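Local coordinates for putative lipoprotein (Clostridium difficile, PDB 4EXR) that is of unknown function but contains two PepSY (peptidase propeptide and YPEB) domains and is probably an exported lipoprotein, at residues Q28-V32 with D80-K84; D109-M114 with V160-G165; I122-Q127 with Y156-V160; Q127-E133 with K146-K151. All blocks are in the same frame, centred on the assembly; numbering follows the deposited sequence. Where two conformers were deposited one is given.

From the N terminus, contact 1 closes first. It joins the loop before helix 34-44 to the turn after strand 73-80, so it encloses the helix and three strands of the first half. Contact 2 comes later in the chain and does the same job in the second half, tying the loop before helix 116-126 to the turn after strand 154-161. Contact 3 lies within that span and packs helix 116-126 on strand 154-161; contacts 2 and 3 share V160. Contact 4 lies within contact 3, shares Q127 with it, and pairs strands 130-139 and 142-151. Contacts 2, 3 and 4 thus form a nested series. No contacts cross, and contact 1 touches none of the others.

Contact 1 of 4, residues Q28-V32 with D80-K84; sequences QDFKV and DANTK
V32 lays its side chain over the tight turn D80-K84. Its rotamer is t, and CG2 sits 3.8 Å from D80 O, 3.8 Å from K84 N and 3.9 Å from K84 CB. Segment Q28-V32 is irregular: Q28 to F30 are extended, K31 is helical (-63/-28) and V32 is extended again. CA atoms of K31 and N82 lie 4.7 Å apart, and those of V32 and A81 5.1 Å. In the turn, A81 to T83 are in the helical region and K84 is left-handed (74/4). K84 N hydrogen-bonds D80 O at 2.9 Å. D80 OD1 accepts from N82 N (2.7 Å) and T83 N (3.0 Å), an Asx turn and Asx motif. This turn links hairpin strands 73-80 and 86-93 of the first PepSY repeat. Two backbone amides of the loop before helix 34-44 dock on it: V32 N to A81 O, 2.9 Å, and K31 N to N82 OD1, 3.2 Å. F30 (m) puts CD1 4.0 Å from A81 CB; its ring also meets F62 edge-to-face. A water joins Q28 OE1 (2.7 Å) to N82 ND2 (3.0 Å). The N82 amide therefore works at both ends: OD1 accepts from K31 N and ND2 donates to the water.

Contact 2 of 4, residues D109-M114 with V160-G165; sequences DLNDIM and VDSKKG
K163 points CA-to-CB away from 109-114, but the chain (m, t, t, m) then swings across to that loop. NZ makes a salt bridge to D109 OD2 (3.0 Å) and lies 2.7 Å from N111 O. D109 is t. Loop 109-114 is irregular, with D112 left-handed (57/40). M114, a selenomethionine, is p, t, p; this folds CE to 3.5 Å from G165 CA and 3.8 Å from K163 O. I113 is p, and its CG2 sits 3.5 Å from S162 OG. CA atoms of I113 and K163 are 4.8 Å apart. Turn D161-G165 ends strand 154-161 in the second PepSY repeat and matches D80-K84 in the first: D161 OD1 accepts from K163 N and K164 N, each at 2.8 Å, as an Asx turn and Asx motif, and left-handed G165 (82/-1) donates from N to D161 O at 3.0 Å. M114, just before helix 116-126, donates from N to S162 O at 2.9 Å. S162 (p) OG hydrogen-bonds T143 O, and a water links that OG (2.8 Å) to D109 O (2.7 Å).

Contact 3 of 4, residues I122-Q127 with Y156-V160; sequences IALKEQ and YDIKV
Strand Y156-V160 runs across helix 116-126. The short axes approach to 8.9 Å, at 128° between N-to-C directions. The CA of A123 lies 6.0 Å from that of I158, and the CA of Q127 8.0 Å from that of Y156. Y156 (m, chi2 90°) turns one ring face to Q127: CG of Q127 is 4.2 Å from the Y156 ring centroid and 25° off the normal, a CH-pi contact. Q127 is t, p. D157 serves the other sheet face, where it forms a salt bridge with R148. I158 (m, m) points to the helix; its CB is 3.8 Å from A123 CB, and its CD1 is 3.8 Å from Q127 CB. V160 (t) completes the row, with CG1 4.0 Å from I122 CG2 and CG2 4.3 Å from A123 CB. This is the helix-on-antiparallel-sheet layer of the second PepSY repeat. The small A123 lets the helix sit close. No hydrogen bond crosses, so the interface rests on apolar packing and one CH-pi contact.

Contact 4 of 4, residues Q127-E133 with K146-K151; sequences QNGIVKE and KIRIDK
Q127 (t, p) begins the link to strand 130-139; its O is 3.5 Å from I149 CD1, and its NE2 hydrogen-bonds N128 O at 3.0 Å. G129 (142/-155) passes tight against the other strand: its CA is 3.4 Å from D150 O, with which a CB would clash. I130 forms an antiparallel hydrogen-bonded pair with D150: I130 N to D150 O, 2.9 Å, and D150 N to I130 O, 2.8 Å. V131 (t) and I149 are a non-hydrogen-bonded pair, CA atoms 4.4 Å apart. V131 CG2 meets I149 CG1 at 3.9 Å, under the helix. K132 (-101/-31) and E133 (-156/155) both lie opposite R148, a classic beta bulge, with K132 N to R148 O and R148 N to E133 O both 2.9 Å. Hairpin 130-139/142-151 supplies the first two strands of the second PepSY repeat; 130-139 lies beside strand 49-58 of the first in one sheet. K132 NZ stays 4.4 Å from D150 OD2 and salt-bridges E23 instead, so backbone hydrogen bonds and apolar contacts hold this pairing.

Contact 1 of 4, residues Q28-V32 with D80-K84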
# COMPACT_ATOMS: atom_id res chain seq x y z
N GLN A 28 -21.51 18.61 -4.89
CA GLN A 28 -20.65 18.09 -5.95
C GLN A 28 -21.43 17.17 -6.87
O GLN A 28 -22.42 16.55 -6.46
CB GLN A 28 -19.46 17.32 -5.35
CG GLN A 28 -18.48 18.17 -4.57
CD GLN A 28 -17.69 19.11 -5.46
OE1 GLN A 28 -17.35 18.79 -6.60
NE2 GLN A 28 -17.38 20.29 -4.93
N ASP A 29 -21.01 17.09 -8.13
CA ASP A 29 -21.46 16.01 -8.99
C ASP A 29 -20.28 15.08 -9.27
O ASP A 29 -19.21 15.54 -9.66
CB ASP A 29 -22.02 16.52 -10.31
CG ASP A 29 -22.27 15.39 -11.31
OD1 ASP A 29 -23.35 14.76 -11.24
OD2 ASP A 29 -21.37 15.11 -12.14
N PHE A 30 -20.47 13.78 -9.06
CA PHE A 30 -19.39 12.85 -9.32
C PHE A 30 -19.67 12.13 -10.62
O PHE A 30 -20.68 11.43 -10.75
CB PHE A 30 -19.22 11.90 -8.12
CG PHE A 30 -19.01 12.63 -6.83
CD1 PHE A 30 -17.81 13.28 -6.57
CD2 PHE A 30 -20.05 12.75 -5.91
CE1 PHE A 30 -17.62 13.99 -5.39
CE2 PHE A 30 -19.88 13.47 -4.73
CZ PHE A 30 -18.66 14.09 -4.47
N LYS A 31 -18.78 12.31 -11.58
CA LYS A 31 -18.96 11.69 -12.89
C LYS A 31 -18.96 10.17 -12.82
O LYS A 31 -19.59 9.51 -13.65
CB LYS A 31 -17.88 12.18 -13.85
CG LYS A 31 -17.94 13.69 -14.08
CD LYS A 31 -17.08 14.09 -15.24
CE LYS A 31 -17.04 15.60 -15.39
NZ LYS A 31 -18.36 16.21 -15.70
N VAL A 32 -18.27 9.63 -11.82
CA VAL A 32 -18.21 8.18 -11.61
C VAL A 32 -19.14 7.84 -10.45
O VAL A 32 -18.91 8.27 -9.32
CB VAL A 32 -16.78 7.72 -11.27
CG1 VAL A 32 -16.72 6.19 -11.07
CG2 VAL A 32 -15.81 8.16 -12.36
N ASP A 80 -10.33 7.79 -8.64
CA ASP A 80 -10.81 9.17 -8.80
C ASP A 80 -12.29 9.18 -9.18
O ASP A 80 -12.70 8.56 -10.16
CB ASP A 80 -9.98 9.88 -9.88
CG ASP A 80 -10.27 11.38 -9.97
OD1 ASP A 80 -11.45 11.78 -10.12
OD2 ASP A 80 -9.31 12.17 -9.89
N ALA A 81 -13.08 9.91 -8.39
CA ALA A 81 -14.55 9.88 -8.52
C ALA A 81 -15.04 10.69 -9.72
O ALA A 81 -16.23 10.71 -10.01
CB ALA A 81 -15.19 10.39 -7.25
N ASN A 82 -14.13 11.35 -10.41
CA ASN A 82 -14.49 12.09 -11.61
C ASN A 82 -13.83 11.55 -12.88
O ASN A 82 -14.45 11.54 -13.94
CB ASN A 82 -14.22 13.59 -11.43
CG ASN A 82 -15.21 14.23 -10.49
OD1 ASN A 82 -16.40 14.28 -10.77
ND2 ASN A 82 -14.72 14.72 -9.35
N THR A 83 -12.60 11.08 -12.75
CA THR A 83 -11.84 10.66 -13.93
C THR A 83 -11.75 9.15 -14.08
O THR A 83 -11.39 8.66 -15.15
CB THR A 83 -10.41 11.23 -13.91
OG1 THR A 83 -9.65 10.60 -12.88
CG2 THR A 83 -10.45 12.75 -13.66
N LYS A 84 -12.06 8.43 -13.00
CA LYS A 84 -12.01 6.97 -12.98
C LYS A 84 -10.57 6.43 -12.95
O LYS A 84 -10.37 5.21 -13.00
CB LYS A 84 -12.81 6.38 -14.15
CG LYS A 84 -13.53 5.09 -13.86
CD LYS A 84 -13.93 4.38 -15.15
CE LYS A 84 -15.01 5.13 -15.91
NZ LYS A 84 -16.35 4.95 -15.28
O HOH W 1 -16.58 16.57 -7.95

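Contact 2 of 4, residues D109-M114 with V160-G165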
# COMPACT_ATOMS: atom_id res chain seq x y z
N ASP A 109 -23.48 -5.80 2.65
CA ASP A 109 -24.64 -6.17 1.84
C ASP A 109 -24.98 -4.98 0.94
O ASP A 109 -25.56 -3.99 1.39
CB ASP A 109 -25.82 -6.56 2.72
CG ASP A 109 -27.05 -6.92 1.92
OD1 ASP A 109 -26.98 -6.96 0.67
OD2 ASP A 109 -28.10 -7.19 2.56
N LEU A 110 -24.61 -5.08 -0.34
CA LEU A 110 -24.72 -3.92 -1.25
C LEU A 110 -25.87 -4.04 -2.23
O LEU A 110 -26.01 -3.21 -3.12
CB LEU A 110 -23.41 -3.73 -2.02
CG LEU A 110 -22.19 -3.41 -1.17
CD1 LEU A 110 -20.93 -3.39 -2.01
CD2 LEU A 110 -22.38 -2.09 -0.43
N ASN A 111 -26.69 -5.07 -2.06
CA ASN A 111 -27.83 -5.30 -2.94
C ASN A 111 -29.04 -4.50 -2.51
O ASN A 111 -29.40 -4.49 -1.34
CB ASN A 111 -28.18 -6.79 -3.00
CG ASN A 111 -27.06 -7.63 -3.57
OD1 ASN A 111 -26.55 -8.54 -2.92
ND2 ASN A 111 -26.65 -7.31 -4.80
N ASP A 112 -29.67 -3.84 -3.48
CA ASP A 112 -30.90 -3.07 -3.26
C ASP A 112 -30.76 -1.97 -2.20
O ASP A 112 -31.67 -1.75 -1.41
CB ASP A 112 -32.07 -3.99 -2.92
CG ASP A 112 -32.41 -4.94 -4.06
OD1 ASP A 112 -32.26 -4.53 -5.23
OD2 ASP A 112 -32.81 -6.09 -3.78
N ILE A 113 -29.64 -1.27 -2.19
CA ILE A 113 -29.48 -0.22 -1.20
C ILE A 113 -29.82 1.12 -1.84
O ILE A 113 -29.85 1.27 -3.06
CB ILE A 113 -28.07 -0.17 -0.62
CG1 ILE A 113 -27.03 0.12 -1.70
CG2 ILE A 113 -27.74 -1.48 0.14
CD1 ILE A 113 -25.64 0.33 -1.14
N MSE A 114 -30.09 2.11 -1.00
CA MSE A 114 -30.35 3.45 -1.49
C MSE A 114 -29.03 4.08 -1.95
O MSE A 114 -27.95 3.55 -1.69
CB MSE A 114 -30.99 4.29 -0.40
CG MSE A 114 -30.04 4.66 0.72
SE MSE A 114 -30.98 5.77 2.03
CE MSE A 114 -32.51 4.58 2.29
N VAL A 160 -27.00 5.59 8.83
CA VAL A 160 -28.30 5.41 8.20
C VAL A 160 -28.41 4.00 7.63
O VAL A 160 -27.55 3.59 6.84
CB VAL A 160 -28.49 6.43 7.05
CG1 VAL A 160 -29.81 6.22 6.34
CG2 VAL A 160 -28.34 7.87 7.55
N ASP A 161 -29.45 3.24 8.01
CA ASP A 161 -29.71 1.92 7.42
C ASP A 161 -29.76 2.02 5.89
O ASP A 161 -30.53 2.82 5.33
CB ASP A 161 -31.03 1.34 7.94
CG ASP A 161 -31.24 -0.10 7.48
OD1 ASP A 161 -31.45 -0.33 6.27
OD2 ASP A 161 -31.21 -1.01 8.34
N SER A 162 -28.94 1.23 5.22
CA SER A 162 -28.73 1.40 3.77
C SER A 162 -29.96 0.99 2.94
O SER A 162 -30.07 1.36 1.77
CB SER A 162 -27.50 0.62 3.32
OG SER A 162 -27.71 -0.77 3.53
N LYS A 163 -30.87 0.22 3.54
CA LYS A 163 -32.09 -0.16 2.85
C LYS A 163 -33.31 0.63 3.34
O LYS A 163 -34.10 1.14 2.53
CB LYS A 163 -32.36 -1.66 2.98
CG LYS A 163 -31.32 -2.58 2.36
CD LYS A 163 -31.79 -4.04 2.49
CE LYS A 163 -30.65 -5.04 2.53
NZ LYS A 163 -29.99 -5.27 1.21
N LYS A 164 -33.45 0.73 4.66
CA LYS A 164 -34.67 1.25 5.28
C LYS A 164 -34.65 2.77 5.46
O LYS A 164 -35.71 3.38 5.61
CB LYS A 164 -34.91 0.60 6.64
CG LYS A 164 -35.11 -0.91 6.62
CD LYS A 164 -35.21 -1.45 8.05
CE LYS A 164 -35.01 -2.95 8.12
NZ LYS A 164 -34.85 -3.41 9.54
N GLY A 165 -33.46 3.36 5.48
CA GLY A 165 -33.34 4.80 5.64
C GLY A 165 -33.42 5.28 7.08
O GLY A 165 -33.32 6.48 7.34
O HOH W 2 -27.83 -3.46 2.82

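Contact 3 of 4, residues I122-Q127 with Y156-V160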
# COMPACT_ATOMS: atom_id res chain seq x y z
N ILE A 122 -31.05 12.14 4.19
CA ILE A 122 -31.61 11.67 5.46
C ILE A 122 -30.77 12.14 6.65
O ILE A 122 -31.30 12.61 7.66
CB ILE A 122 -31.74 10.12 5.47
CG1 ILE A 122 -32.90 9.69 4.57
CG2 ILE A 122 -31.94 9.61 6.90
CD1 ILE A 122 -32.96 8.20 4.30
N ALA A 123 -29.45 12.02 6.52
CA ALA A 123 -28.54 12.43 7.60
C ALA A 123 -28.62 13.93 7.86
O ALA A 123 -28.55 14.39 9.00
CB ALA A 123 -27.11 12.02 7.27
N LEU A 124 -28.75 14.70 6.79
CA LEU A 124 -28.80 16.16 6.91
C LEU A 124 -30.07 16.66 7.59
O LEU A 124 -30.08 17.74 8.18
CB LEU A 124 -28.62 16.82 5.56
CG LEU A 124 -27.16 16.92 5.11
CD1 LEU A 124 -27.09 17.31 3.65
CD2 LEU A 124 -26.41 17.92 5.98
N LYS A 125 -31.15 15.88 7.50
CA LYS A 125 -32.40 16.22 8.17
C LYS A 125 -32.32 15.88 9.65
O LYS A 125 -33.11 16.37 10.45
CB LYS A 125 -33.58 15.49 7.53
CG LYS A 125 -33.80 15.83 6.06
CD LYS A 125 -35.27 16.05 5.76
CE LYS A 125 -36.09 14.81 5.98
NZ LYS A 125 -37.54 15.11 5.79
N GLU A 126 -31.38 15.02 10.01
CA GLU A 126 -31.16 14.65 11.40
C GLU A 126 -30.19 15.64 12.05
O GLU A 126 -30.26 15.90 13.26
CB GLU A 126 -30.59 13.23 11.50
CG GLU A 126 -30.47 12.72 12.92
CD GLU A 126 -31.82 12.50 13.58
OE1 GLU A 126 -32.81 12.28 12.85
OE2 GLU A 126 -31.89 12.56 14.83
N GLN A 127 -29.30 16.19 11.24
CA GLN A 127 -28.22 17.03 11.73
C GLN A 127 -27.72 17.90 10.59
O GLN A 127 -27.00 17.42 9.72
CB GLN A 127 -27.07 16.15 12.25
CG GLN A 127 -25.83 16.92 12.67
CD GLN A 127 -26.13 17.94 13.75
OE1 GLN A 127 -26.58 17.59 14.85
NE2 GLN A 127 -25.89 19.22 13.45
N TYR A 156 -19.93 15.25 13.31
CA TYR A 156 -20.97 14.28 13.63
C TYR A 156 -20.91 13.13 12.64
O TYR A 156 -20.75 13.35 11.44
CB TYR A 156 -22.36 14.92 13.58
CG TYR A 156 -22.58 16.02 14.59
CD1 TYR A 156 -22.28 17.34 14.29
CD2 TYR A 156 -23.09 15.74 15.86
CE1 TYR A 156 -22.48 18.35 15.21
CE2 TYR A 156 -23.29 16.74 16.79
CZ TYR A 156 -22.98 18.05 16.46
OH TYR A 156 -23.18 19.06 17.38
N ASP A 157 -21.02 11.91 13.16
CA ASP A 157 -21.21 10.74 12.32
C ASP A 157 -22.65 10.27 12.46
O ASP A 157 -23.12 10.00 13.57
CB ASP A 157 -20.23 9.62 12.71
CG ASP A 157 -18.80 9.91 12.27
OD1 ASP A 157 -18.61 10.55 11.21
OD2 ASP A 157 -17.86 9.48 12.97
N ILE A 158 -23.35 10.21 11.34
CA ILE A 158 -24.73 9.77 11.32
C ILE A 158 -24.77 8.43 10.59
O ILE A 158 -24.33 8.34 9.45
CB ILE A 158 -25.64 10.74 10.54
CG1 ILE A 158 -25.37 12.20 10.93
CG2 ILE A 158 -27.12 10.36 10.70
CD1 ILE A 158 -25.79 12.55 12.33
N LYS A 159 -25.30 7.40 11.24
CA LYS A 159 -25.44 6.10 10.60
C LYS A 159 -26.86 5.90 10.12
O LYS A 159 -27.81 6.05 10.89
CB LYS A 159 -24.98 4.99 11.54
CG LYS A 159 -23.53 5.17 11.96
CD LYS A 159 -23.02 4.06 12.86
CE LYS A 159 -21.53 4.27 13.14
NZ LYS A 159 -20.97 3.26 14.07
N VAL A 160 -27.00 5.59 8.83
CA VAL A 160 -28.30 5.41 8.20
C VAL A 160 -28.41 4.00 7.63
O VAL A 160 -27.55 3.59 6.84
CB VAL A 160 -28.49 6.43 7.05
CG1 VAL A 160 -29.81 6.22 6.34
CG2 VAL A 160 -28.34 7.87 7.55

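Contact 4 of 4, residues Q127-E133 with K146-K151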
# COMPACT_ATOMS: atom_id res chain seq x y z
N GLN A 127 -29.30 16.19 11.24
CA GLN A 127 -28.22 17.03 11.73
C GLN A 127 -27.72 17.90 10.59
O GLN A 127 -27.00 17.42 9.72
CB GLN A 127 -27.07 16.15 12.25
CG GLN A 127 -25.83 16.92 12.67
CD GLN A 127 -26.13 17.94 13.75
OE1 GLN A 127 -26.58 17.59 14.85
NE2 GLN A 127 -25.89 19.22 13.45
N ASN A 128 -28.11 19.17 10.59
CA ASN A 128 -27.66 20.05 9.51
C ASN A 128 -26.16 20.30 9.57
O ASN A 128 -25.49 19.98 10.56
CB ASN A 128 -28.43 21.38 9.48
CG ASN A 128 -28.37 22.06 8.12
OD1 ASN A 128 -28.11 21.41 7.10
ND2 ASN A 128 -28.60 23.36 8.09
N GLY A 129 -25.62 20.83 8.48
CA GLY A 129 -24.20 21.10 8.39
C GLY A 129 -23.71 20.78 7.00
O GLY A 129 -24.49 20.79 6.05
N ILE A 130 -22.42 20.49 6.90
CA ILE A 130 -21.77 20.17 5.63
C ILE A 130 -21.27 18.73 5.63
O ILE A 130 -20.54 18.32 6.55
CB ILE A 130 -20.56 21.10 5.40
CG1 ILE A 130 -20.99 22.57 5.44
CG2 ILE A 130 -19.87 20.76 4.10
CD1 ILE A 130 -22.05 22.93 4.42
N VAL A 131 -21.64 17.97 4.60
CA VAL A 131 -21.20 16.58 4.46
C VAL A 131 -19.78 16.53 3.91
O VAL A 131 -19.52 17.01 2.81
CB VAL A 131 -22.13 15.77 3.54
CG1 VAL A 131 -21.61 14.34 3.37
CG2 VAL A 131 -23.56 15.74 4.09
N LYS A 132 -18.86 15.94 4.67
CA LYS A 132 -17.45 15.89 4.30
C LYS A 132 -17.04 14.54 3.72
O LYS A 132 -16.13 14.47 2.90
CB LYS A 132 -16.57 16.16 5.52
CG LYS A 132 -16.78 17.53 6.15
CD LYS A 132 -16.24 18.64 5.27
CE LYS A 132 -16.41 20.00 5.94
NZ LYS A 132 -15.76 21.07 5.15
N GLU A 133 -17.69 13.48 4.19
CA GLU A 133 -17.34 12.12 3.78
C GLU A 133 -18.54 11.22 3.96
O GLU A 133 -19.43 11.50 4.76
CB GLU A 133 -16.16 11.59 4.62
CG GLU A 133 -15.64 10.22 4.17
CD GLU A 133 -14.94 9.45 5.27
OE1 GLU A 133 -14.19 10.07 6.05
OE2 GLU A 133 -15.14 8.21 5.37
N LYS A 146 -22.47 5.66 6.73
CA LYS A 146 -22.02 6.49 7.83
C LYS A 146 -21.67 7.84 7.21
O LYS A 146 -20.73 7.94 6.42
CB LYS A 146 -20.78 5.88 8.46
CG LYS A 146 -20.18 6.67 9.62
CD LYS A 146 -18.87 6.02 10.03
CE LYS A 146 -18.32 6.58 11.32
NZ LYS A 146 -17.10 5.83 11.73
N ILE A 147 -22.46 8.86 7.53
CA ILE A 147 -22.29 10.18 6.93
C ILE A 147 -21.58 11.11 7.91
O ILE A 147 -22.03 11.30 9.04
CB ILE A 147 -23.66 10.80 6.53
CG1 ILE A 147 -24.50 9.79 5.73
CG2 ILE A 147 -23.45 12.13 5.78
CD1 ILE A 147 -23.86 9.30 4.45
N ARG A 148 -20.47 11.70 7.47
CA ARG A 148 -19.73 12.64 8.30
C ARG A 148 -20.18 14.07 7.99
O ARG A 148 -20.10 14.51 6.85
CB ARG A 148 -18.23 12.48 8.07
CG ARG A 148 -17.40 13.65 8.59
CD ARG A 148 -17.44 13.73 10.10
NE ARG A 148 -16.87 12.54 10.72
CZ ARG A 148 -15.73 12.52 11.41
NH1 ARG A 148 -15.04 13.64 11.59
NH2 ARG A 148 -15.30 11.38 11.94
N ILE A 149 -20.68 14.77 9.00
CA ILE A 149 -21.24 16.12 8.84
C ILE A 149 -20.59 17.06 9.84
O ILE A 149 -20.59 16.79 11.04
CB ILE A 149 -22.79 16.13 9.04
CG1 ILE A 149 -23.48 15.32 7.94
CG2 ILE A 149 -23.34 17.57 9.07
CD1 ILE A 149 -24.94 15.01 8.21
N ASP A 150 -20.02 18.16 9.34
CA ASP A 150 -19.43 19.20 10.18
C ASP A 150 -20.40 20.36 10.36
O ASP A 150 -20.99 20.83 9.39
CB ASP A 150 -18.12 19.73 9.57
CG ASP A 150 -17.01 18.70 9.54
OD1 ASP A 150 -17.21 17.58 10.07
OD2 ASP A 150 -15.93 19.01 8.99
N LYS A 151 -20.54 20.84 11.60
CA LYS A 151 -21.39 21.98 11.91
C LYS A 151 -20.75 22.76 13.06
O LYS A 151 -20.59 22.24 14.17
CB LYS A 151 -22.80 21.50 12.30
CG LYS A 151 -23.74 22.58 12.86
CD LYS A 151 -24.36 23.43 11.76
CE LYS A 151 -25.48 24.33 12.29
NZ LYS A 151 -26.58 23.58 12.97
O HOH W 3 -28.69 24.67 10.61
O HOH W 4 -18.07 8.23 6.86